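Local coordinates for ribulose bisphosphate carboxylase (Pyrococcus horikoshii, PDB 2D69), which probably catalyses magnesium-dependent addition of CO2 and water to ribulose 1,5-bisphosphate, yielding two molecules of 3-phosphoglycerate within an archaeal AMP degradation pathway, at residues S166-E169 against Y170-A174; E200-V203 against R204-R208; Q100-S103 against A104-N108. All blocks are in the same frame, centred on the assembly; numbering follows the deposited sequence.

Contact 1: residues S166-E169 against Y170-A174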
loop_
_atom_site.group_PDB
_atom_site.type_symbol
_atom_site.label_atom_id
_atom_site.label_comp_id
_atom_site.label_asym_id
_atom_site.label_seq_id
_atom_site.Cartn_x
_atom_site.Cartn_y
_atom_site.Cartn_z
ATOM N N SER A 166 21.271 5.076 31.961
ATOM C CA SER A 166 19.849 5.265 31.688
ATOM C C SER A 166 19.600 6.515 30.836
ATOM O O SER A 166 20.426 7.416 30.727
ATOM C CB SER A 166 19.046 5.418 32.997
ATOM O OG SER A 166 19.146 6.734 33.502
ATOM N N VAL A 167 18.416 6.555 30.266
ATOM C CA VAL A 167 18.045 7.628 29.376
ATOM C C VAL A 167 18.181 8.932 30.132
ATOM O O VAL A 167 18.768 9.887 29.623
ATOM C CB VAL A 167 16.615 7.385 28.789
ATOM C CG1 VAL A 167 16.136 8.542 28.049
ATOM C CG2 VAL A 167 16.662 6.123 27.860
ATOM N N GLU A 168 17.698 8.960 31.365
ATOM C CA GLU A 168 17.728 10.177 32.175
ATOM C C GLU A 168 19.155 10.615 32.526
ATOM O O GLU A 168 19.482 11.779 32.499
ATOM C CB GLU A 168 16.943 9.969 33.477
ATOM C CG GLU A 168 16.765 11.240 34.300
ATOM C CD GLU A 168 16.213 12.411 33.473
ATOM O OE1 GLU A 168 16.671 13.567 33.643
ATOM O OE2 GLU A 168 15.327 12.178 32.618
ATOM N N GLU A 169 20.009 9.650 32.847
ATOM C CA GLU A 169 21.370 9.965 33.271
ATOM C C GLU A 169 22.120 10.462 32.035
ATOM O O GLU A 169 22.940 11.364 32.109
ATOM C CB GLU A 169 22.059 8.739 33.858
ATOM C CG GLU A 169 21.523 8.191 35.183
ATOM C CD GLU A 169 21.959 6.736 35.463
ATOM O OE1 GLU A 169 22.227 5.953 34.536
ATOM O OE2 GLU A 169 22.049 6.340 36.633
ATOM N N TYR A 170 21.817 9.875 30.868
ATOM C CA TYR A 170 22.491 10.271 29.645
ATOM C C TYR A 170 22.066 11.692 29.269
ATOM O O TYR A 170 22.893 12.484 28.863
ATOM C CB TYR A 170 22.170 9.320 28.509
ATOM C CG TYR A 170 23.238 9.131 27.476
ATOM C CD1 TYR A 170 24.436 8.521 27.814
ATOM C CD2 TYR A 170 23.050 9.516 26.141
ATOM C CE1 TYR A 170 25.436 8.302 26.886
ATOM C CE2 TYR A 170 24.071 9.261 25.173
ATOM C CZ TYR A 170 25.258 8.656 25.576
ATOM O OH TYR A 170 26.296 8.336 24.694
ATOM N N ALA A 171 20.788 12.013 29.468
ATOM C CA ALA A 171 20.282 13.370 29.235
ATOM C C ALA A 171 21.022 14.393 30.063
ATOM O O ALA A 171 21.252 15.521 29.608
ATOM C CB ALA A 171 18.789 13.446 29.521
ATOM N N GLU A 172 21.385 14.021 31.279
ATOM C CA GLU A 172 22.027 14.981 32.207
ATOM C C GLU A 172 23.474 15.224 31.824
ATOM O O GLU A 172 23.953 16.342 31.850
ATOM C CB GLU A 172 21.916 14.523 33.679
ATOM C CG GLU A 172 20.465 14.518 34.157
ATOM C CD GLU A 172 20.238 13.955 35.581
ATOM O OE1 GLU A 172 21.031 13.102 36.093
ATOM O OE2 GLU A 172 19.218 14.362 36.173
ATOM N N ILE A 173 24.185 14.167 31.488
ATOM C CA ILE A 173 25.533 14.370 31.029
ATOM C C ILE A 173 25.564 15.124 29.713
ATOM O O ILE A 173 26.374 16.047 29.557
ATOM C CB ILE A 173 26.357 13.068 31.055
ATOM C CG1 ILE A 173 27.801 13.364 30.688
ATOM C CG2 ILE A 173 25.773 11.979 30.201
ATOM C CD1 ILE A 173 28.474 14.281 31.696
ATOM N N ALA A 174 24.659 14.800 28.783
ATOM C CA ALA A 174 24.579 15.511 27.514
ATOM C C ALA A 174 24.369 16.985 27.716
ATOM O O ALA A 174 24.967 17.776 27.032
ATOM C CB ALA A 174 23.436 14.969 26.679
#

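Contact 2: residues E200-V203 against R204-R208. With SO4 (sulfate ion), chain I.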
loop_
_atom_site.group_PDB
_atom_site.type_symbol
_atom_site.label_atom_id
_atom_site.label_comp_id
_atom_site.label_asym_id
_atom_site.label_seq_id
_atom_site.Cartn_x
_atom_site.Cartn_y
_atom_site.Cartn_z
ATOM N N GLU A 200 14.744 4.203 20.983
ATOM C CA GLU A 200 13.690 5.225 20.709
ATOM C C GLU A 200 13.383 6.168 21.849
ATOM O O GLU A 200 12.937 7.381 21.663
ATOM C CB GLU A 200 12.396 4.577 20.176
ATOM C CG GLU A 200 11.501 5.674 19.511
ATOM C CD GLU A 200 10.379 5.136 18.629
ATOM O OE1 GLU A 200 9.758 5.960 17.904
ATOM O OE2 GLU A 200 10.120 3.905 18.669
ATOM N N GLU A 201 13.558 5.654 23.058
ATOM C CA GLU A 201 13.418 6.489 24.266
ATOM C C GLU A 201 14.575 7.479 24.349
ATOM O O GLU A 201 14.382 8.634 24.647
ATOM C CB GLU A 201 13.331 5.616 25.513
ATOM C CG GLU A 201 12.070 4.752 25.565
ATOM C CD GLU A 201 12.021 3.793 26.767
ATOM O OE1 GLU A 201 11.212 2.815 26.659
ATOM O OE2 GLU A 201 12.759 4.021 27.798
ATOM N N ARG A 202 15.779 7.030 24.018
ATOM C CA ARG A 202 16.929 7.925 23.972
ATOM C C ARG A 202 16.745 9.033 22.917
ATOM O O ARG A 202 16.930 10.220 23.243
ATOM C CB ARG A 202 18.199 7.154 23.678
ATOM C CG ARG A 202 19.444 7.973 23.923
ATOM C CD ARG A 202 20.656 7.110 24.055
ATOM N NE ARG A 202 21.236 6.666 22.789
ATOM C CZ ARG A 202 21.248 5.398 22.387
ATOM N NH1 ARG A 202 20.602 4.464 23.075
ATOM N NH2 ARG A 202 21.931 5.082 21.310
ATOM N N VAL A 203 16.308 8.694 21.694
ATOM C CA VAL A 203 16.068 9.767 20.707
ATOM C C VAL A 203 15.045 10.772 21.144
ATOM O O VAL A 203 15.241 11.983 21.010
ATOM C CB VAL A 203 15.759 9.322 19.222
ATOM C CG1 VAL A 203 16.374 8.015 18.865
ATOM C CG2 VAL A 203 14.312 9.313 18.907
ATOM N N ARG A 204 13.914 10.320 21.644
ATOM C CA ARG A 204 12.906 11.286 22.123
ATOM C C ARG A 204 13.480 12.221 23.144
ATOM O O ARG A 204 13.264 13.462 23.084
ATOM C CB ARG A 204 11.718 10.567 22.704
ATOM C CG ARG A 204 10.920 9.807 21.654
ATOM C CD ARG A 204 9.819 8.997 22.297
ATOM N NE ARG A 204 9.195 8.034 21.441
ATOM C CZ ARG A 204 8.863 6.792 21.817
ATOM N NH1 ARG A 204 9.173 6.289 23.034
ATOM N NH2 ARG A 204 8.260 6.022 20.928
ATOM N N LYS A 205 14.211 11.682 24.114
ATOM C CA LYS A 205 14.702 12.565 25.182
ATOM C C LYS A 205 15.838 13.472 24.757
ATOM O O LYS A 205 15.813 14.657 25.018
ATOM C CB LYS A 205 15.103 11.754 26.420
ATOM C CG LYS A 205 15.610 12.527 27.636
ATOM C CD LYS A 205 14.545 13.433 28.235
ATOM C CE LYS A 205 15.097 14.144 29.459
ATOM N NZ LYS A 205 14.039 15.011 30.145
ATOM N N LEU A 206 16.847 12.923 24.101
ATOM C CA LEU A 206 18.094 13.667 23.908
ATOM C C LEU A 206 17.969 14.821 22.935
ATOM O O LEU A 206 18.659 15.832 23.075
ATOM C CB LEU A 206 19.212 12.736 23.469
ATOM C CG LEU A 206 20.034 12.100 24.580
ATOM C CD1 LEU A 206 20.940 13.117 25.174
ATOM C CD2 LEU A 206 19.106 11.462 25.654
ATOM N N TYR A 207 17.075 14.696 21.971
ATOM C CA TYR A 207 16.870 15.763 20.988
ATOM C C TYR A 207 16.094 16.906 21.607
ATOM O O TYR A 207 16.236 18.055 21.190
ATOM C CB TYR A 207 16.249 15.208 19.674
ATOM C CG TYR A 207 17.297 14.434 18.870
ATOM C CD1 TYR A 207 17.388 13.047 18.923
ATOM C CD2 TYR A 207 18.290 15.123 18.115
ATOM C CE1 TYR A 207 18.355 12.408 18.255
ATOM C CE2 TYR A 207 19.261 14.472 17.446
ATOM C CZ TYR A 207 19.319 13.109 17.528
ATOM O OH TYR A 207 20.273 12.368 16.877
ATOM N N ARG A 208 15.259 16.612 22.592
ATOM C CA ARG A 208 14.639 17.677 23.384
ATOM C C ARG A 208 15.674 18.472 24.198
ATOM O O ARG A 208 15.666 19.698 24.219
ATOM C CB ARG A 208 13.556 17.126 24.320
ATOM C CG ARG A 208 12.395 16.467 23.562
ATOM C CD ARG A 208 11.271 15.900 24.457
ATOM N NE ARG A 208 10.612 16.996 25.166
ATOM C CZ ARG A 208 10.856 17.374 26.427
ATOM N NH1 ARG A 208 11.752 16.731 27.190
ATOM N NH2 ARG A 208 10.176 18.417 26.940
HETATM S S SO4 I . 14.871 18.770 28.589
HETATM O O1 SO4 I . 14.065 19.755 29.300
HETATM O O2 SO4 I . 16.286 19.030 28.850
HETATM O O3 SO4 I . 14.492 17.427 29.026
HETATM O O4 SO4 I . 14.608 18.900 27.162
#

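Contact 3: residues Q100-S103 against A104-N108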
loop_
_atom_site.group_PDB
_atom_site.type_symbol
_atom_site.label_atom_id
_atom_site.label_comp_id
_atom_site.label_asym_id
_atom_site.label_seq_id
_atom_site.Cartn_x
_atom_site.Cartn_y
_atom_site.Cartn_z
ATOM N N GLN A 100 31.071 -5.822 -4.495
ATOM C CA GLN A 100 31.627 -6.740 -5.523
ATOM C C GLN A 100 33.091 -6.463 -5.873
ATOM O O GLN A 100 33.887 -7.413 -6.124
ATOM C CB GLN A 100 30.743 -6.773 -6.808
ATOM C CG GLN A 100 31.220 -7.936 -7.811
ATOM C CD GLN A 100 32.219 -7.475 -8.873
ATOM O OE1 GLN A 100 32.846 -8.306 -9.573
ATOM N NE2 GLN A 100 32.364 -6.175 -9.015
ATOM N N LEU A 101 33.466 -5.184 -5.938
ATOM C CA LEU A 101 34.873 -4.770 -6.118
ATOM C C LEU A 101 35.765 -5.448 -5.067
ATOM O O LEU A 101 36.761 -6.154 -5.397
ATOM C CB LEU A 101 34.998 -3.239 -6.034
ATOM C CG LEU A 101 36.463 -2.720 -6.066
ATOM C CD1 LEU A 101 37.154 -3.212 -7.308
ATOM C CD2 LEU A 101 36.513 -1.216 -5.980
ATOM N N PHE A 102 35.395 -5.295 -3.806
ATOM C CA PHE A 102 36.164 -5.855 -2.702
ATOM C C PHE A 102 36.128 -7.368 -2.661
ATOM O O PHE A 102 37.095 -7.987 -2.255
ATOM C CB PHE A 102 35.719 -5.264 -1.364
ATOM C CG PHE A 102 36.470 -4.016 -0.991
ATOM C CD1 PHE A 102 36.850 -3.086 -1.963
ATOM C CD2 PHE A 102 36.871 -3.799 0.321
ATOM C CE1 PHE A 102 37.583 -1.941 -1.610
ATOM C CE2 PHE A 102 37.565 -2.655 0.662
ATOM C CZ PHE A 102 37.929 -1.729 -0.318
ATOM N N SER A 103 35.046 -7.983 -3.107
ATOM C CA SER A 103 35.083 -9.438 -3.247
ATOM C C SER A 103 36.171 -9.903 -4.248
ATOM O O SER A 103 36.803 -10.998 -4.093
ATOM C CB SER A 103 33.725 -9.921 -3.706
ATOM O OG SER A 103 33.670 -11.320 -3.509
ATOM N N ALA A 104 36.397 -9.098 -5.285
ATOM C CA ALA A 104 37.410 -9.424 -6.280
ATOM C C ALA A 104 38.813 -9.079 -5.824
ATOM O O ALA A 104 39.700 -9.943 -5.848
ATOM C CB ALA A 104 37.108 -8.732 -7.588
ATOM N N VAL A 105 39.027 -7.844 -5.381
ATOM C CA VAL A 105 40.400 -7.368 -5.115
ATOM C C VAL A 105 40.925 -7.580 -3.691
ATOM O O VAL A 105 42.103 -7.358 -3.381
ATOM C CB VAL A 105 40.580 -5.901 -5.582
ATOM C CG1 VAL A 105 40.119 -5.765 -6.979
ATOM C CG2 VAL A 105 39.840 -4.888 -4.736
ATOM N N ALA A 106 40.024 -7.978 -2.796
ATOM C CA ALA A 106 40.290 -8.047 -1.369
ATOM C C ALA A 106 39.632 -9.297 -0.799
ATOM O O ALA A 106 39.275 -9.294 0.360
ATOM C CB ALA A 106 39.791 -6.770 -0.659
ATOM N N GLY A 107 39.573 -10.379 -1.588
ATOM C CA GLY A 107 38.835 -11.579 -1.254
ATOM C C GLY A 107 39.724 -12.783 -1.021
ATOM O O GLY A 107 40.518 -12.806 -0.063
ATOM N N ASN A 108 39.626 -13.766 -1.904
ATOM C CA ASN A 108 40.383 -15.009 -1.774
ATOM C C ASN A 108 41.871 -14.800 -1.831
ATOM O O ASN A 108 42.624 -15.723 -1.482
ATOM C CB ASN A 108 40.004 -15.989 -2.886
ATOM C CG ASN A 108 38.735 -16.748 -2.573
ATOM O OD1 ASN A 108 38.048 -16.448 -1.577
ATOM N ND2 ASN A 108 38.406 -17.744 -3.406
HETATM O O HOH W 1 37.751 -13.452 -4.204
#

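Contact 1: residues S166-E169 against Y170-A174
Two carboxylates of like charge come close on the outer side of the first helical turns, where E168 OE1 lies 3.7 Å from E172 OE2. Their planes stand nearly perpendicular, 89° apart. The E168 chain starts with CG anti to the backbone N (chi1 -172°) and bends at chi2, which brings its carboxylate close to E172, whose CG rests 3.3 Å from E168 O. A weak, long ion pair from K205 to the other E168 oxygen, OE2, probably offsets part of the repulsion.

The turn begins at a capping box. S166, the N-cap, accepts E169 N through its OG at 3.1 Å, and E169 OE1 in return takes S166 N at 2.9 Å, met on its anti side. The other oxygen, E169 OE2, reaches K60 and the backbone N of E63 in the second subunit. Regular helical bonds follow, with Y170 N to S166 O at 2.8 Å.

In this beta-alpha-beta unit of the barrel, the inner face of helix 167-179 packs on strand 184-186 through Y170 and A174 and on helix 199-217 through V167, A171 and A174, while Y170 OH bonds D187 beside the predicted magnesium ligand D188.

Contact 2: residues E200-V203 against R204-R208
E200 and R204 meet one turn apart on helix 199-217, the helix that joins strands 184-186 and 222-224 in a beta-alpha-beta unit of the alpha/beta barrel. The glutamate CG sits over one face of the guanidinium, 3.5 Å above its plane and displaced from the centre of the group. Carboxylate and guanidinium are stacked, their planes 28° apart, and a salt bridge joins E200 OE1 to R204 NH2 at 3.4 Å. The arginine is extended from CG to NE, running past E200 O, and its NH1 makes a second salt bridge, to E269 of the third subunit; together the two glutamates probably fix the rotation of the group.

The side chain of E201 approaches R204 through CG. Its carboxylate is instead divided between R198 and R341 of the third subunit. The carbonyl of E201 accepts K205 N at 3.1 Å, and the lysine chain, bent at chi2 (64°), turns its NZ to sulfate O3, 2.7 Å away. R208 lies beside the same ion, which probably came from the crystallisation liquor.

R202 faces inward. Its CG touches L206 CD2 at 3.9 Å, and L206 N donates almost straight to R202 O at 2.8 Å. Beyond the bend at chi3 the guanidinium is buried but well satisfied, by D187, T192 O, N197 and Y223. The arginine side chain lies about 9 Å from that of D188, a predicted magnesium ligand.

At V203 the helical bond is weak, Y207 N standing 3.4 Å from V203 O. The same carbonyl oxygen lies at the edge of the tyrosine ring, near its plane, 3.2 Å from Y207 CD1.

Contact 3: residues Q100-S103 against A104-N108
V105 N donates to L101 O at 2.8 Å in the last turn of helix 98-105, nearly straight at 166°, whereas A106 N reaches F102 O with a more bent bond (132°), and A106 is the first residue to leave helical backbone angles. G107 then passes with its CA 3.5 Å from S103 O in a CH...O contact; a side chain there would run into that oxygen. A water bridges the turn, lying 2.6 Å from S103 O and accepting from N108 N.

The side chains are largely apolar. L101 CD1 meets V105 CG1 at 3.9 Å, with V105 CG2 only slightly farther, while F102 CD2 lies 4.3 Å from A106 CB. With an alanine at V105, both methyls that L101 CD1 rests on would be gone, which would probably open a gap and leave the leucine tip freer to turn. S103 OG, anti to its own N (chi1 -165°), bonds D252 and E189 O of the second subunit.

L101, V105 and A106 pack on strand 115-124, V105 O accepts Y30 OH from strand 26-34, and F102 meets W258 of helix 258-271 edge-to-face.

Overall arrangement
Contacts 1 and 2 lie on successive barrel helices, 167-179 and 199-217, and touch directly, A174 CB lying 3.5 Å from L206 CD1. Both are partly buried, with apolar packing and buried polar groups (Y170, R202) inside and charged groups outside, but within its helix contact 1 sets two like charges side by side and faces the second subunit, whereas contact 2 pairs opposite ones and faces the third. All touching residues of contact 3 are buried; it belongs to the N-terminal domain, its centre about 43 Å from that of contact 1. It relies on apolar packing, a helix end and a serine hydroxyl bonded to the second subunit, on which Q100, F102, A104 and N108 also pack.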